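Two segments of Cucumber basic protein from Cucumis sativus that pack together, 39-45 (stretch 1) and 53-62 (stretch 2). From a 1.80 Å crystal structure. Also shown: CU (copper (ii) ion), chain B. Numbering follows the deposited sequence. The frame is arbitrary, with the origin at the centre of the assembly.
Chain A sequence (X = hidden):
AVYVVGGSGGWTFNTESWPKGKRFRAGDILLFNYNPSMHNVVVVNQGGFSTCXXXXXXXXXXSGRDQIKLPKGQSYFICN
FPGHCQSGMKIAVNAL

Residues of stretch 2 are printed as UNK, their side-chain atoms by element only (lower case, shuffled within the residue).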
# COMPACT_ATOMS: atom_id res chain seq x y z
N HIS A 39 4.78 -1.71 11.50
CA HIS A 39 4.02 -1.79 10.24
C HIS A 39 4.79 -2.53 9.15
O HIS A 39 5.99 -2.74 9.24
CB HIS A 39 3.73 -0.37 9.74
CG HIS A 39 2.95 0.56 10.60
ND1 HIS A 39 1.57 0.47 10.79
CD2 HIS A 39 3.42 1.65 11.31
CE1 HIS A 39 1.26 1.44 11.60
NE2 HIS A 39 2.33 2.18 11.94
N ASN A 40 4.07 -2.91 8.10
CA ASN A 40 4.58 -3.60 6.93
C ASN A 40 3.72 -3.15 5.72
O ASN A 40 2.77 -2.38 5.85
CB ASN A 40 4.63 -5.14 7.03
CG ASN A 40 3.30 -5.79 7.29
OD1 ASN A 40 2.23 -5.20 7.01
ND2 ASN A 40 3.29 -7.00 7.86
N VAL A 41 4.16 -3.66 4.57
CA VAL A 41 3.46 -3.40 3.29
C VAL A 41 3.22 -4.79 2.70
O VAL A 41 4.20 -5.56 2.53
CB VAL A 41 4.26 -2.46 2.36
CG1 VAL A 41 3.57 -2.26 1.02
CG2 VAL A 41 4.60 -1.13 3.01
N VAL A 42 1.98 -5.09 2.41
CA VAL A 42 1.60 -6.39 1.85
C VAL A 42 0.83 -6.16 0.55
O VAL A 42 -0.13 -5.36 0.53
CB VAL A 42 0.80 -7.22 2.90
CG1 VAL A 42 0.50 -8.64 2.48
CG2 VAL A 42 1.42 -7.17 4.29
N VAL A 43 1.26 -6.86 -0.46
CA VAL A 43 0.67 -6.80 -1.80
C VAL A 43 -0.38 -7.91 -1.93
O VAL A 43 -0.04 -9.10 -1.99
CB VAL A 43 1.77 -6.92 -2.88
CG1 VAL A 43 1.15 -6.68 -4.27
CG2 VAL A 43 2.93 -6.01 -2.61
N VAL A 44 -1.62 -7.45 -1.99
CA VAL A 44 -2.77 -8.38 -2.08
C VAL A 44 -3.61 -8.16 -3.33
O VAL A 44 -3.29 -7.33 -4.17
CB VAL A 44 -3.60 -8.22 -0.77
CG1 VAL A 44 -2.81 -8.55 0.48
CG2 VAL A 44 -4.22 -6.83 -0.66
N ASN A 45 -4.70 -8.92 -3.36
CA ASN A 45 -5.67 -8.81 -4.49
C ASN A 45 -6.85 -8.01 -3.99
O ASN A 45 -6.96 -7.62 -2.79
CB ASN A 45 -5.97 -10.22 -5.02
CG ASN A 45 -6.59 -11.13 -3.97
OD1 ASN A 45 -6.92 -10.73 -2.85
ND2 ASN A 45 -6.76 -12.39 -4.37
N UNK A 53 -7.98 -9.73 4.55
CA UNK A 53 -7.48 -11.10 4.66
C UNK A 53 -6.28 -11.20 3.69
O UNK A 53 -6.46 -10.82 2.54
c UNK A 53 -9.59 -12.28 5.46
c UNK A 53 -8.53 -12.15 4.40
o UNK A 53 -9.39 -12.31 6.68
n UNK A 53 -10.83 -12.36 4.98
N UNK A 54 -5.15 -11.67 4.18
CA UNK A 54 -3.93 -11.84 3.38
C UNK A 54 -3.97 -13.17 2.62
O UNK A 54 -4.00 -14.27 3.24
c UNK A 54 -2.65 -11.79 4.25
o UNK A 54 -2.62 -10.59 4.97
c UNK A 54 -1.40 -11.87 3.37
N UNK A 55 -3.95 -13.09 1.30
CA UNK A 55 -3.95 -14.28 0.45
C UNK A 55 -2.63 -15.03 0.63
O UNK A 55 -1.58 -14.40 0.91
c UNK A 55 -3.91 -11.84 0.47
c UNK A 55 -4.08 -13.74 -0.98
c UNK A 55 -4.49 -12.29 -0.89
N UNK A 56 -2.69 -16.35 0.44
CA UNK A 56 -1.50 -17.19 0.54
C UNK A 56 -0.47 -16.70 -0.50
O UNK A 56 -0.83 -16.50 -1.68
c UNK A 56 -1.81 -18.65 0.24
N UNK A 57 0.76 -16.54 -0.06
CA UNK A 57 1.85 -16.14 -0.94
C UNK A 57 2.02 -14.67 -1.22
O UNK A 57 2.91 -14.30 -2.03
N UNK A 58 1.21 -13.88 -0.58
CA UNK A 58 1.29 -12.41 -0.74
C UNK A 58 2.70 -11.95 -0.34
O UNK A 58 3.25 -12.41 0.67
c UNK A 58 0.20 -11.81 0.14
N UNK A 59 3.26 -11.04 -1.11
CA UNK A 59 4.59 -10.46 -0.86
C UNK A 59 4.49 -9.43 0.28
O UNK A 59 3.61 -8.58 0.27
c UNK A 59 5.17 -9.72 -2.04
c UNK A 59 6.64 -9.44 -2.11
c UNK A 59 7.39 -9.07 -0.86
c UNK A 59 8.79 -8.53 -1.11
n UNK A 59 9.69 -8.56 0.08
N UNK A 60 5.42 -9.57 1.21
CA UNK A 60 5.53 -8.69 2.36
C UNK A 60 6.83 -7.91 2.33
O UNK A 60 7.89 -8.55 2.15
c UNK A 60 4.11 -10.33 3.67
c UNK A 60 5.38 -9.51 3.66
c UNK A 60 5.48 -8.61 4.90
N UNK A 61 6.71 -6.62 2.51
CA UNK A 61 7.86 -5.68 2.53
C UNK A 61 8.02 -5.20 3.96
O UNK A 61 6.98 -4.95 4.60
o UNK A 61 7.68 -6.06 -3.88
c UNK A 61 8.85 -5.18 -1.97
c UNK A 61 7.69 -5.67 -2.56
c UNK A 61 7.63 -4.51 1.58
c UNK A 61 7.65 -4.91 0.12
c UNK A 61 6.51 -5.79 -1.82
c UNK A 61 6.50 -5.41 -0.49
c UNK A 61 8.82 -4.80 -0.63
N UNK A 62 9.26 -5.09 4.42
CA UNK A 62 9.55 -4.66 5.80
C UNK A 62 10.77 -3.78 6.00
O UNK A 62 11.29 -3.61 7.14
o UNK A 62 10.91 -6.55 6.15
c UNK A 62 8.57 -6.93 6.53
c UNK A 62 9.72 -5.94 6.66
CU CU B . 0.36 -0.88 10.13
O HOH W 1 1.77 -10.61 -3.84

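Position 53 carries two carbons, the second bearing one oxygen and one nitrogen, and its end leads away from stretch 1 without touching it. The nitrogen beside the oxygen makes it an amide, Asn53, and not the acid of the same shape.

At position 54 one carbon carries an oxygen and a carbon, and the outer carbon packs on Val42; the pattern is that of threonine. Thr54 sets CG2 3.9 Å from Val42 CG1, while its OG1 is hydrogen-bonded elsewhere in the structure.

Three carbons at position 55 point toward stretch 1, touch Val44 and Asn45, and close a ring onto the backbone N, which only proline does. Pro55 lays CD 3.5 Å from Val44 CG1; its CG lies 3.5 Å from Asn45 OD1.

Position 56 has a single carbon, out of reach of stretch 1, and is Ala56. Position 57 has no side-chain atoms, hence Gly57; its phi of 83° is one that glycine accepts readily. The two fill the middle of a type II turn, closed by a bond from the backbone N of position 58 to Pro55 O at 3.2 Å.

Position 58 again shows one carbon, now directed toward the partner, its CB 3.5 Å from Val43 O and 4.0 Å from Val42 CG1: Ala58. A small methyl thus fits close to the strand.

At position 59, CB comes 4.4 Å from Val43 CG2, and four carbons in a row ending in nitrogen mark Lys59. Its end leads away from stretch 1, and NZ turns back to bond its own neighbor's backbone, the O of position 60, at 2.7 Å. Its backbone O accepts from Val43 N at 3.0 Å, and a water links Lys59 N (3.1 Å) to Val43 O (3.0 Å).

Position 60 has one carbon carrying two more, packed against Val42, a valine. Val60 CG2 meets Val42 CG1 at 4.2 Å, on the same face of the sheet.

At position 61 a carbon, its CB 4.0 Å from Val41 CB, is followed by a six-carbon ring bearing oxygen, whose edge Val43 approaches. This is Tyr61, with CE1 3.7 Å from Val43 CG2.

Position 62 has one carbon carrying an oxygen and a carbon, the latter near Asn40: Thr62, whose CG2 is 4.4 Å from Asn40 CB.

The contact works as an antiparallel pairing. Val41 and Tyr61 exchange two nearly straight bonds, Val41 N to Tyr61 O at 3.1 Å and Tyr61 N to Val41 O at 2.7 Å, fixing the register. Alternation then sorts the side chains: Val42 and Val60 share one face, Val41, Val43 and Tyr61 the other. Pro55 and Ala58 extend the apolar contact to Val44.

Stretch 2 53-62: NTPAGAKVYT
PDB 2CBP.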